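Local atomic coordinates of VIN1 (Oscarella pearsei, PDB entry 6BFI), a protein that binds actin filaments and may play a role in cell-cell adhesion, being a sponge homolog of vinculin. Residues Ser207-Lys218 with Asn462-Tyr471; Ile383-Leu391 with Val452-Leu460. One frame throughout, in Å; residues are numbered along the deposited sequence.

Contact 1 of 2, residues Ser207-Lys218 with Asn462-Tyr471; sequences SSIRVCCLVIVK and NPGNQAAKDY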
ATOM      1  N   SER A 207      23.982 -22.739   0.966  1.00 63.06           N
ATOM      2  CA  SER A 207      25.277 -22.137   0.662  1.00 64.25           C
ATOM      3  C   SER A 207      26.010 -21.736   1.939  1.00 65.24           C
ATOM      4  O   SER A 207      27.181 -22.091   2.134  1.00 67.58           O
ATOM      5  CB  SER A 207      25.088 -20.932  -0.258  1.00 58.31           C
ATOM      6  OG  SER A 207      26.332 -20.351  -0.599  1.00 58.74           O
ATOM      7  N   SER A 208      25.328 -21.007   2.827  1.00 62.50           N
ATOM      8  CA  SER A 208      25.941 -20.603   4.090  1.00 59.56           C
ATOM      9  C   SER A 208      26.405 -21.813   4.892  1.00 58.77           C
ATOM     10  O   SER A 208      27.493 -21.797   5.485  1.00 69.06           O
ATOM     11  CB  SER A 208      24.956 -19.761   4.903  1.00 57.30           C
ATOM     12  OG  SER A 208      23.771 -20.486   5.179  1.00 46.28           O
ATOM     13  N   ILE A 209      25.595 -22.877   4.914  1.00 56.54           N
ATOM     14  CA  ILE A 209      26.018 -24.116   5.562  1.00 58.46           C
ATOM     15  C   ILE A 209      27.304 -24.632   4.931  1.00 62.10           C
ATOM     16  O   ILE A 209      28.220 -25.087   5.630  1.00 60.10           O
ATOM     17  CB  ILE A 209      24.901 -25.171   5.494  1.00 60.38           C
ATOM     18  CG1 ILE A 209      23.657 -24.694   6.236  1.00 61.20           C
ATOM     19  CG2 ILE A 209      25.377 -26.481   6.089  1.00 63.69           C
ATOM     20  CD1 ILE A 209      22.475 -25.608   6.053  1.00 65.62           C
ATOM     21  N   ARG A 210      27.395 -24.568   3.600  1.00 58.57           N
ATOM     22  CA  ARG A 210      28.604 -25.020   2.922  1.00 67.28           C
ATOM     23  C   ARG A 210      29.826 -24.232   3.384  1.00 67.46           C
ATOM     24  O   ARG A 210      30.881 -24.820   3.668  1.00 64.94           O
ATOM     25  CB  ARG A 210      28.420 -24.914   1.409  1.00 72.72           C
ATOM     26  CG  ARG A 210      29.411 -25.713   0.586  1.00 80.49           C
ATOM     27  CD  ARG A 210      28.718 -26.305  -0.629  1.00 86.46           C
ATOM     28  NE  ARG A 210      27.768 -27.347  -0.247  1.00 92.25           N
ATOM     29  CZ  ARG A 210      26.745 -27.744  -0.998  1.00 96.10           C
ATOM     30  NH1 ARG A 210      26.523 -27.176  -2.176  1.00 96.08           N
ATOM     31  NH2 ARG A 210      25.935 -28.703  -0.568  1.00 97.61           N
ATOM     32  N   VAL A 211      29.703 -22.903   3.490  1.00 65.17           N
ATOM     33  CA  VAL A 211      30.859 -22.137   3.957  1.00 64.64           C
ATOM     34  C   VAL A 211      31.193 -22.494   5.401  1.00 59.98           C
ATOM     35  O   VAL A 211      32.367 -22.493   5.788  1.00 61.99           O
ATOM     36  CB  VAL A 211      30.658 -20.613   3.783  1.00 63.61           C
ATOM     37  CG1 VAL A 211      29.510 -20.303   2.838  1.00 54.89           C
ATOM     38  CG2 VAL A 211      30.482 -19.907   5.128  1.00 62.23           C
ATOM     39  N   CYS A 212      30.188 -22.825   6.220  1.00 63.28           N
ATOM     40  CA  CYS A 212      30.487 -23.260   7.583  1.00 61.79           C
ATOM     41  C   CYS A 212      31.274 -24.567   7.585  1.00 63.83           C
ATOM     42  O   CYS A 212      32.261 -24.711   8.324  1.00 65.96           O
ATOM     43  CB  CYS A 212      29.196 -23.406   8.387  1.00 62.63           C
ATOM     44  SG  CYS A 212      28.343 -21.844   8.729  1.00 61.90           S
ATOM     45  N   CYS A 213      30.861 -25.526   6.751  1.00 65.28           N
ATOM     46  CA  CYS A 213      31.575 -26.795   6.664  1.00 69.65           C
ATOM     47  C   CYS A 213      33.001 -26.602   6.174  1.00 74.84           C
ATOM     48  O   CYS A 213      33.903 -27.335   6.592  1.00 84.56           O
ATOM     49  CB  CYS A 213      30.833 -27.762   5.740  1.00 71.03           C
ATOM     50  SG  CYS A 213      29.174 -28.205   6.289  1.00 79.30           S
ATOM     51  N   LEU A 214      33.229 -25.630   5.289  1.00 76.32           N
ATOM     52  CA  LEU A 214      34.596 -25.397   4.841  1.00 78.84           C
ATOM     53  C   LEU A 214      35.433 -24.675   5.891  1.00 82.19           C
ATOM     54  O   LEU A 214      36.635 -24.941   6.002  1.00 86.70           O
ATOM     55  CB  LEU A 214      34.605 -24.614   3.528  1.00 80.36           C
ATOM     56  CG  LEU A 214      34.085 -25.354   2.290  1.00 84.42           C
ATOM     57  CD1 LEU A 214      34.711 -24.780   1.025  1.00 85.39           C
ATOM     58  CD2 LEU A 214      34.341 -26.852   2.385  1.00 91.28           C
ATOM     59  N   VAL A 215      34.829 -23.775   6.678  1.00 83.86           N
ATOM     60  CA  VAL A 215      35.604 -23.020   7.664  1.00 89.60           C
ATOM     61  C   VAL A 215      35.742 -23.733   9.003  1.00 94.34           C
ATOM     62  O   VAL A 215      36.454 -23.230   9.886  1.00 91.82           O
ATOM     63  CB  VAL A 215      35.009 -21.622   7.932  1.00 89.93           C
ATOM     64  CG1 VAL A 215      34.901 -20.823   6.640  1.00 87.59           C
ATOM     65  CG2 VAL A 215      33.663 -21.733   8.633  1.00 92.56           C
ATOM     66  N   ILE A 216      35.086 -24.880   9.196  1.00 98.76           N
ATOM     67  CA  ILE A 216      35.246 -25.579  10.467  1.00 99.40           C
ATOM     68  C   ILE A 216      36.616 -26.244  10.580  1.00105.61           C
ATOM     69  O   ILE A 216      37.062 -26.552  11.692  1.00105.83           O
ATOM     70  CB  ILE A 216      34.111 -26.605  10.663  1.00 95.47           C
ATOM     71  CG1 ILE A 216      34.074 -27.089  12.115  1.00 99.06           C
ATOM     72  CG2 ILE A 216      34.276 -27.780   9.715  1.00 94.56           C
ATOM     73  CD1 ILE A 216      33.962 -25.971  13.129  1.00 97.80           C
ATOM     74  N   VAL A 217      37.314 -26.449   9.463  1.00110.82           N
ATOM     75  CA  VAL A 217      38.595 -27.147   9.467  1.00117.27           C
ATOM     76  C   VAL A 217      39.737 -26.140   9.543  1.00122.37           C
ATOM     77  O   VAL A 217      40.901 -26.482   9.298  1.00126.78           O
ATOM     78  CB  VAL A 217      38.734 -28.046   8.223  1.00117.66           C
ATOM     79  CG1 VAL A 217      39.674 -29.216   8.501  1.00125.85           C
ATOM     80  CG2 VAL A 217      37.371 -28.543   7.771  1.00113.24           C
ATOM     81  N   LYS A 218      39.420 -24.892   9.894  1.00122.64           N
ATOM     82  CA  LYS A 218      40.443 -23.852   9.913  1.00125.81           C
ATOM     83  C   LYS A 218      41.428 -24.013  11.063  1.00131.50           C
ATOM     84  O   LYS A 218      42.512 -23.422  11.013  1.00133.22           O
ATOM     85  CB  LYS A 218      39.792 -22.470   9.971  1.00120.73           C
ATOM     86  CG  LYS A 218      39.101 -22.079   8.680  1.00118.24           C
ATOM     87  CD  LYS A 218      40.033 -22.255   7.494  1.00122.07           C
ATOM     88  CE  LYS A 218      39.261 -22.625   6.239  1.00121.80           C
ATOM     89  NZ  LYS A 218      38.197 -21.634   5.925  1.00115.97           N
ATOM     90  N   ASN A 462      39.595 -15.845   5.474  1.00 76.76           N
ATOM     91  CA  ASN A 462      39.661 -17.153   4.818  1.00 71.49           C
ATOM     92  C   ASN A 462      39.921 -16.950   3.332  1.00 67.57           C
ATOM     93  O   ASN A 462      39.070 -17.249   2.488  1.00 69.01           O
ATOM     94  CB  ASN A 462      38.369 -17.939   5.044  1.00 70.37           C
ATOM     95  CG  ASN A 462      38.281 -18.530   6.435  1.00 71.05           C
ATOM     96  OD1 ASN A 462      39.220 -19.167   6.909  1.00 74.06           O
ATOM     97  ND2 ASN A 462      37.150 -18.318   7.101  1.00 70.14           N
ATOM     98  N   PRO A 463      41.116 -16.467   2.972  1.00 74.95           N
ATOM     99  CA  PRO A 463      41.359 -16.085   1.566  1.00 78.14           C
ATOM    100  C   PRO A 463      41.151 -17.216   0.568  1.00 82.18           C
ATOM    101  O   PRO A 463      40.421 -17.044  -0.416  1.00 83.74           O
ATOM    102  CB  PRO A 463      42.820 -15.607   1.585  1.00 83.73           C
ATOM    103  CG  PRO A 463      43.124 -15.324   3.021  1.00 85.24           C
ATOM    104  CD  PRO A 463      42.321 -16.310   3.801  1.00 81.74           C
ATOM    105  N   GLY A 464      41.766 -18.372   0.795  1.00 84.36           N
ATOM    106  CA  GLY A 464      41.679 -19.458  -0.163  1.00 86.85           C
ATOM    107  C   GLY A 464      40.396 -20.262  -0.105  1.00 84.06           C
ATOM    108  O   GLY A 464      40.399 -21.459  -0.398  1.00 85.14           O
ATOM    109  N   ASN A 465      39.289 -19.618   0.260  1.00 79.80           N
ATOM    110  CA  ASN A 465      38.000 -20.285   0.398  1.00 77.15           C
ATOM    111  C   ASN A 465      37.062 -19.753  -0.680  1.00 73.70           C
ATOM    112  O   ASN A 465      36.600 -18.610  -0.599  1.00 72.91           O
ATOM    113  CB  ASN A 465      37.418 -20.066   1.792  1.00 79.78           C
ATOM    114  CG  ASN A 465      36.250 -20.985   2.088  1.00 84.20           C
ATOM    115  OD1 ASN A 465      35.649 -21.560   1.181  1.00 87.94           O
ATOM    116  ND2 ASN A 465      35.920 -21.127   3.367  1.00 84.83           N
ATOM    117  N   GLN A 466      36.772 -20.590  -1.678  1.00 73.20           N
ATOM    118  CA  GLN A 466      35.900 -20.161  -2.765  1.00 72.99           C
ATOM    119  C   GLN A 466      34.442 -20.108  -2.327  1.00 72.86           C
ATOM    120  O   GLN A 466      33.692 -19.237  -2.784  1.00 70.42           O
ATOM    121  CB  GLN A 466      36.066 -21.089  -3.968  1.00 80.24           C
ATOM    122  CG  GLN A 466      35.397 -20.593  -5.244  1.00 88.00           C
ATOM    123  CD  GLN A 466      36.160 -19.460  -5.913  1.00 95.14           C
ATOM    124  OE1 GLN A 466      37.154 -18.964  -5.384  1.00 99.66           O
ATOM    125  NE2 GLN A 466      35.697 -19.050  -7.089  1.00 95.90           N
ATOM    126  N   ALA A 467      34.023 -21.023  -1.448  1.00 69.22           N
ATOM    127  CA  ALA A 467      32.636 -21.030  -0.993  1.00 74.84           C
ATOM    128  C   ALA A 467      32.282 -19.737  -0.271  1.00 68.59           C
ATOM    129  O   ALA A 467      31.213 -19.160  -0.503  1.00 60.90           O
ATOM    130  CB  ALA A 467      32.387 -22.236  -0.088  1.00 68.58           C
ATOM    131  N   ALA A 468      33.169 -19.267   0.611  1.00 67.72           N
ATOM    132  CA  ALA A 468      32.930 -17.996   1.289  1.00 61.92           C
ATOM    133  C   ALA A 468      32.876 -16.848   0.292  1.00 59.21           C
ATOM    134  O   ALA A 468      32.086 -15.910   0.454  1.00 59.78           O
ATOM    135  CB  ALA A 468      34.013 -17.747   2.338  1.00 63.03           C
ATOM    136  N   LYS A 469      33.705 -16.911  -0.752  1.00 60.89           N
ATOM    137  CA  LYS A 469      33.696 -15.878  -1.783  1.00 65.94           C
ATOM    138  C   LYS A 469      32.354 -15.838  -2.505  1.00 63.65           C
ATOM    139  O   LYS A 469      31.755 -14.766  -2.673  1.00 58.95           O
ATOM    140  CB  LYS A 469      34.835 -16.134  -2.769  1.00 72.08           C
ATOM    141  CG  LYS A 469      35.008 -15.083  -3.849  1.00 76.45           C
ATOM    142  CD  LYS A 469      36.143 -15.478  -4.781  1.00 87.31           C
ATOM    143  CE  LYS A 469      36.619 -14.314  -5.633  1.00 90.07           C
ATOM    144  NZ  LYS A 469      37.830 -14.683  -6.421  1.00 96.37           N
ATOM    145  N   ASP A 470      31.864 -17.004  -2.934  1.00 65.24           N
ATOM    146  CA  ASP A 470      30.596 -17.061  -3.653  1.00 65.13           C
ATOM    147  C   ASP A 470      29.437 -16.647  -2.756  1.00 59.88           C
ATOM    148  O   ASP A 470      28.489 -15.997  -3.214  1.00 57.54           O
ATOM    149  CB  ASP A 470      30.369 -18.467  -4.209  1.00 73.46           C
ATOM    150  CG  ASP A 470      31.579 -19.005  -4.951  1.00 85.19           C
ATOM    151  OD1 ASP A 470      32.483 -18.206  -5.276  1.00 91.06           O
ATOM    152  OD2 ASP A 470      31.626 -20.226  -5.210  1.00 87.90           O
ATOM    153  N   TYR A 471      29.496 -17.008  -1.471  1.00 56.34           N
ATOM    154  CA  TYR A 471      28.437 -16.596  -0.558  1.00 54.62           C
ATOM    155  C   TYR A 471      28.449 -15.087  -0.348  1.00 54.25           C
ATOM    156  O   TYR A 471      27.388 -14.449  -0.331  1.00 51.26           O
ATOM    157  CB  TYR A 471      28.564 -17.326   0.777  1.00 53.91           C
ATOM    158  CG  TYR A 471      27.382 -17.088   1.688  1.00 57.12           C
ATOM    159  CD1 TYR A 471      26.145 -17.653   1.410  1.00 58.24           C
ATOM    160  CD2 TYR A 471      27.499 -16.291   2.819  1.00 53.88           C
ATOM    161  CE1 TYR A 471      25.058 -17.434   2.233  1.00 66.36           C
ATOM    162  CE2 TYR A 471      26.420 -16.067   3.649  1.00 59.00           C
ATOM    163  CZ  TYR A 471      25.200 -16.639   3.351  1.00 67.24           C
ATOM    164  OH  TYR A 471      24.116 -16.419   4.173  1.00 71.69           O
TER
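The capped start of helix 466-493, with the type I turn from Asn462 to Asn465 before it, lies against the last turns of helix 185-215 through Tyr471, Ala467, Asn465 and Asn462. With its CG anti to the backbone N (chi1 -172°), the Tyr471 ring extends along Ser207 and Ser208. Ser208 CA covers one face, offset toward the rim, and Ser208 CB comes within 3.5 Å of Tyr471 CZ; at the ring's edge, Ser207 OG stands 3.4 Å from Tyr471 CD1. Val211 crosses the tyrosine at about a right angle, its CG1 3.7 Å from Tyr471 CB. A serine in place of Tyr471 would remove the ring and probably open a gap beside Ser207 and Ser208. In this all-helical vinculin fold the two short segments run roughly antiparallel, at 151°, their axes 8.7 Å apart. Asn465 is the N-cap: its OD1 takes weak bonds from Ala467 N and Ala468 N, while Leu214 CD1 packs 3.6 Å from Ala467 CB. Val215 CG1 touches ND2 of both Asn465 and Asn462. Bent along its chain, Lys218 gives a weak bond from NZ to Asn462 OD1 (2.8 Å), and Asn462 ND2 donates to Ser222 O.

Contact 2 of 2, residues Ile383-Leu391 with Val452-Leu460; sequences IKALEDAAL and VVPAARVVL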
ATOM      1  N   ILE A 383      29.529  -0.932  -0.937  1.00 54.30           N
ATOM      2  CA  ILE A 383      29.550  -2.373  -0.700  1.00 54.45           C
ATOM      3  C   ILE A 383      30.564  -3.050  -1.613  1.00 59.10           C
ATOM      4  O   ILE A 383      31.155  -4.075  -1.245  1.00 55.99           O
ATOM      5  CB  ILE A 383      28.143  -2.984  -0.858  1.00 48.92           C
ATOM      6  CG1 ILE A 383      28.124  -4.414  -0.307  1.00 52.80           C
ATOM      7  CG2 ILE A 383      27.707  -2.985  -2.313  1.00 43.31           C
ATOM      8  CD1 ILE A 383      26.778  -5.101  -0.420  1.00 54.44           C
ATOM      9  N   LYS A 384      30.792  -2.493  -2.807  1.00 64.78           N
ATOM     10  CA  LYS A 384      31.850  -3.012  -3.666  1.00 70.45           C
ATOM     11  C   LYS A 384      33.219  -2.755  -3.054  1.00 69.13           C
ATOM     12  O   LYS A 384      34.098  -3.624  -3.095  1.00 74.22           O
ATOM     13  CB  LYS A 384      31.754  -2.383  -5.057  1.00 79.56           C
ATOM     14  CG  LYS A 384      32.795  -2.891  -6.035  1.00 89.09           C
ATOM     15  CD  LYS A 384      32.674  -4.393  -6.223  1.00 95.38           C
ATOM     16  CE  LYS A 384      33.701  -4.910  -7.215  1.00104.40           C
ATOM     17  NZ  LYS A 384      33.607  -6.387  -7.381  1.00107.80           N
ATOM     18  N   ALA A 385      33.413  -1.568  -2.471  1.00 68.54           N
ATOM     19  CA  ALA A 385      34.658  -1.281  -1.770  1.00 67.04           C
ATOM     20  C   ALA A 385      34.855  -2.212  -0.580  1.00 62.10           C
ATOM     21  O   ALA A 385      35.989  -2.601  -0.276  1.00 55.40           O
ATOM     22  CB  ALA A 385      34.678   0.180  -1.317  1.00 60.52           C
ATOM     23  N   LEU A 386      33.766  -2.588   0.098  1.00 59.23           N
ATOM     24  CA  LEU A 386      33.878  -3.538   1.200  1.00 57.66           C
ATOM     25  C   LEU A 386      34.256  -4.926   0.698  1.00 58.61           C
ATOM     26  O   LEU A 386      35.118  -5.591   1.286  1.00 64.06           O
ATOM     27  CB  LEU A 386      32.571  -3.591   1.988  1.00 55.43           C
ATOM     28  CG  LEU A 386      32.515  -4.645   3.099  1.00 58.28           C
ATOM     29  CD1 LEU A 386      33.516  -4.333   4.203  1.00 56.98           C
ATOM     30  CD2 LEU A 386      31.111  -4.757   3.661  1.00 57.14           C
ATOM     31  N   GLU A 387      33.623  -5.382  -0.389  1.00 56.48           N
ATOM     32  CA  GLU A 387      33.964  -6.692  -0.937  1.00 59.24           C
ATOM     33  C   GLU A 387      35.417  -6.734  -1.402  1.00 65.26           C
ATOM     34  O   GLU A 387      36.118  -7.730  -1.184  1.00 68.52           O
ATOM     35  CB  GLU A 387      33.025  -7.051  -2.089  1.00 60.44           C
ATOM     36  CG  GLU A 387      33.191  -8.483  -2.587  1.00 65.61           C
ATOM     37  CD  GLU A 387      32.538  -8.722  -3.937  1.00 70.37           C
ATOM     38  OE1 GLU A 387      32.677  -7.861  -4.831  1.00 75.02           O
ATOM     39  OE2 GLU A 387      31.883  -9.771  -4.101  1.00 70.81           O
ATOM     40  N   ASP A 388      35.888  -5.661  -2.043  1.00 66.16           N
ATOM     41  CA  ASP A 388      37.291  -5.607  -2.443  1.00 74.11           C
ATOM     42  C   ASP A 388      38.216  -5.543  -1.235  1.00 71.97           C
ATOM     43  O   ASP A 388      39.329  -6.080  -1.279  1.00 75.57           O
ATOM     44  CB  ASP A 388      37.536  -4.410  -3.362  1.00 83.81           C
ATOM     45  CG  ASP A 388      36.785  -4.520  -4.673  1.00 91.35           C
ATOM     46  OD1 ASP A 388      36.423  -5.652  -5.056  1.00 95.56           O
ATOM     47  OD2 ASP A 388      36.559  -3.477  -5.322  1.00 93.29           O
ATOM     48  N   ALA A 389      37.777  -4.895  -0.152  1.00 68.37           N
ATOM     49  CA  ALA A 389      38.581  -4.867   1.066  1.00 66.99           C
ATOM     50  C   ALA A 389      38.703  -6.258   1.673  1.00 62.28           C
ATOM     51  O   ALA A 389      39.763  -6.623   2.198  1.00 61.87           O
ATOM     52  CB  ALA A 389      37.977  -3.890   2.074  1.00 68.23           C
ATOM     53  N   ALA A 390      37.631  -7.050   1.606  1.00 63.66           N
ATOM     54  CA  ALA A 390      37.693  -8.418   2.106  1.00 56.59           C
ATOM     55  C   ALA A 390      38.586  -9.296   1.239  1.00 75.29           C
ATOM     56  O   ALA A 390      39.192 -10.248   1.742  1.00 64.75           O
ATOM     57  CB  ALA A 390      36.288  -9.012   2.186  1.00 53.82           C
ATOM     58  N   LEU A 391      38.681  -8.995  -0.055  1.00 60.31           N
ATOM     59  CA  LEU A 391      39.466  -9.787  -0.990  1.00 68.79           C
ATOM     60  C   LEU A 391      40.934  -9.380  -1.032  1.00 66.86           C
ATOM     61  O   LEU A 391      41.651  -9.795  -1.948  1.00 69.98           O
ATOM     62  CB  LEU A 391      38.863  -9.689  -2.394  1.00 70.20           C
ATOM     63  CG  LEU A 391      37.520 -10.386  -2.603  1.00 73.84           C
ATOM     64  CD1 LEU A 391      36.970 -10.078  -3.988  1.00 74.67           C
ATOM     65  CD2 LEU A 391      37.661 -11.885  -2.399  1.00 62.39           C
ATOM     66  N   VAL A 452      25.825  -8.372   5.694  1.00 55.88           N
ATOM     67  CA  VAL A 452      26.857  -8.057   4.712  1.00 51.61           C
ATOM     68  C   VAL A 452      28.243  -8.072   5.349  1.00 51.88           C
ATOM     69  O   VAL A 452      29.174  -8.700   4.832  1.00 47.98           O
ATOM     70  CB  VAL A 452      26.549  -6.706   4.041  1.00 47.30           C
ATOM     71  CG1 VAL A 452      27.759  -6.193   3.282  1.00 43.65           C
ATOM     72  CG2 VAL A 452      25.354  -6.847   3.110  1.00 47.48           C
ATOM     73  N   VAL A 453      28.404  -7.377   6.480  1.00 54.41           N
ATOM     74  CA  VAL A 453      29.717  -7.335   7.133  1.00 53.82           C
ATOM     75  C   VAL A 453      30.160  -8.702   7.624  1.00 58.50           C
ATOM     76  O   VAL A 453      31.343  -9.039   7.451  1.00 60.26           O
ATOM     77  CB  VAL A 453      29.718  -6.263   8.239  1.00 51.62           C
ATOM     78  CG1 VAL A 453      31.017  -6.317   9.028  1.00 50.34           C
ATOM     79  CG2 VAL A 453      29.519  -4.876   7.634  1.00 47.91           C
ATOM     80  N   PRO A 454      29.312  -9.537   8.243  1.00 58.18           N
ATOM     81  CA  PRO A 454      29.796 -10.864   8.663  1.00 54.62           C
ATOM     82  C   PRO A 454      30.331 -11.713   7.521  1.00 56.15           C
ATOM     83  O   PRO A 454      31.376 -12.359   7.678  1.00 63.24           O
ATOM     84  CB  PRO A 454      28.556 -11.494   9.310  1.00 57.96           C
ATOM     85  CG  PRO A 454      27.788 -10.337   9.819  1.00 57.02           C
ATOM     86  CD  PRO A 454      27.968  -9.262   8.789  1.00 56.16           C
ATOM     87  N   ALA A 455      29.650 -11.731   6.373  1.00 51.74           N
ATOM     88  CA  ALA A 455      30.113 -12.544   5.251  1.00 52.62           C
ATOM     89  C   ALA A 455      31.451 -12.040   4.724  1.00 51.91           C
ATOM     90  O   ALA A 455      32.393 -12.820   4.522  1.00 60.78           O
ATOM     91  CB  ALA A 455      29.062 -12.553   4.142  1.00 45.82           C
ATOM     92  N   ALA A 456      31.553 -10.728   4.500  1.00 49.70           N
ATOM     93  CA  ALA A 456      32.816 -10.151   4.054  1.00 52.36           C
ATOM     94  C   ALA A 456      33.924 -10.389   5.067  1.00 52.31           C
ATOM     95  O   ALA A 456      35.095 -10.499   4.689  1.00 62.70           O
ATOM     96  CB  ALA A 456      32.648  -8.656   3.787  1.00 51.46           C
ATOM     97  N   ARG A 457      33.580 -10.477   6.353  1.00 49.93           N
ATOM     98  CA  ARG A 457      34.583 -10.780   7.366  1.00 52.18           C
ATOM     99  C   ARG A 457      34.993 -12.247   7.335  1.00 57.10           C
ATOM    100  O   ARG A 457      36.139 -12.568   7.665  1.00 56.02           O
ATOM    101  CB  ARG A 457      34.066 -10.403   8.756  1.00 53.58           C
ATOM    102  CG  ARG A 457      35.170 -10.162   9.777  1.00 62.54           C
ATOM    103  CD  ARG A 457      34.615  -9.767  11.137  1.00 66.47           C
ATOM    104  NE  ARG A 457      33.889  -8.502  11.100  1.00 64.34           N
ATOM    105  CZ  ARG A 457      34.449  -7.315  11.318  1.00 66.31           C
ATOM    106  NH1 ARG A 457      35.746  -7.228  11.585  1.00 66.46           N
ATOM    107  NH2 ARG A 457      33.712  -6.213  11.268  1.00 65.94           N
ATOM    108  N   VAL A 458      34.085 -13.146   6.942  1.00 54.94           N
ATOM    109  CA  VAL A 458      34.476 -14.534   6.729  1.00 58.71           C
ATOM    110  C   VAL A 458      35.438 -14.635   5.556  1.00 62.99           C
ATOM    111  O   VAL A 458      36.429 -15.376   5.612  1.00 70.09           O
ATOM    112  CB  VAL A 458      33.242 -15.430   6.515  1.00 59.49           C
ATOM    113  CG1 VAL A 458      33.676 -16.858   6.182  1.00 56.40           C
ATOM    114  CG2 VAL A 458      32.351 -15.418   7.745  1.00 59.18           C
ATOM    115  N   VAL A 459      35.168 -13.897   4.476  1.00 54.62           N
ATOM    116  CA  VAL A 459      36.097 -13.912   3.350  1.00 60.34           C
ATOM    117  C   VAL A 459      37.439 -13.314   3.755  1.00 61.78           C
ATOM    118  O   VAL A 459      38.500 -13.838   3.396  1.00 60.74           O
ATOM    119  CB  VAL A 459      35.494 -13.181   2.139  1.00 55.28           C
ATOM    120  CG1 VAL A 459      36.557 -12.959   1.070  1.00 57.40           C
ATOM    121  CG2 VAL A 459      34.345 -13.983   1.575  1.00 54.42           C
ATOM    122  N   LEU A 460      37.411 -12.221   4.522  1.00 64.23           N
ATOM    123  CA  LEU A 460      38.642 -11.538   4.910  1.00 66.54           C
ATOM    124  C   LEU A 460      39.594 -12.474   5.648  1.00 69.85           C
ATOM    125  O   LEU A 460      40.813 -12.406   5.456  1.00 64.56           O
ATOM    126  CB  LEU A 460      38.315 -10.327   5.782  1.00 58.15           C
ATOM    127  CG  LEU A 460      39.515  -9.572   6.358  1.00 60.79           C
ATOM    128  CD1 LEU A 460      40.249  -8.803   5.266  1.00 62.11           C
ATOM    129  CD2 LEU A 460      39.088  -8.649   7.488  1.00 60.36           C
TER
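Ala390 and Ala456 face each other where helices 381-390 and 452-460 come together, each methyl directed at the other helix. Ala390 CB sits 3.1 Å from the backbone oxygen Ala456 O and 4.0 Å from Ala456 CB. One turn further on, the Ala390 carbonyl oxygen receives a CA-H...O contact from Leu460, with Leu460 CA at 3.5 Å and an angle of 154° at the hydrogen. Leu460 also lays CD1 alongside the carbonyl oxygen of Ala389.

The two helices are separated by two others in the chain, yet within this vinculin-family bundle they run side by side in nearly the same direction, at 26°. They splay toward their N-terminal ends: the CA atoms of Ala390 and Leu460 are only 4.3 Å apart, those of Ile383 and Val452 8.3 Å, and at the wider end Ile383, Leu386 and Val452 span the distance. There Leu386 does the bridging. Its CG, anti to the backbone N (chi1 175°), carries CD2 across to Val452 CG1 at 3.7 Å, the two side chains meeting at a slant, and leaves CG itself beside the methyl of Ala456. Val452 CG1 is shared: Ile383, crossing the valine at about a right angle, brings CD1 to the same methyl. Phe410 of helix 399-427 touches both Ile383 and Val452, and Leu472 of helix 466-493 lies on Ala456 and Val459.

At the other end Leu391, the first residue to leave the helix, starts out pointing away but turns its tip back, bringing CD2 to 3.8 Å from Val459 CG1. That same Val459 methyl also meets the Ala390 carbonyl oxygen; no hydrogen bond joins the two segments.

Contacts 1 and 2 lie with centres about 13 Å apart, on the same side of the chain's centre, and meet through successive helices: helix 452-460, half of contact 2, is followed directly by helix 466-493, which starts in contact 1. At the junction Val459 CG2 stands close to Ala468 O, at 3.2 Å, while Val458 CG1 packs 4.0 Å from Ala468 CB and 4.2 Å from Val215 CG1. Val459 therefore offers one methyl to each contact, CG1 to residues 383-391 and CG2 to residues 462-471. Helix 224-249 also borders both, its Ala227 touching Val211 of contact 1 and Val458 of the segment 452-460.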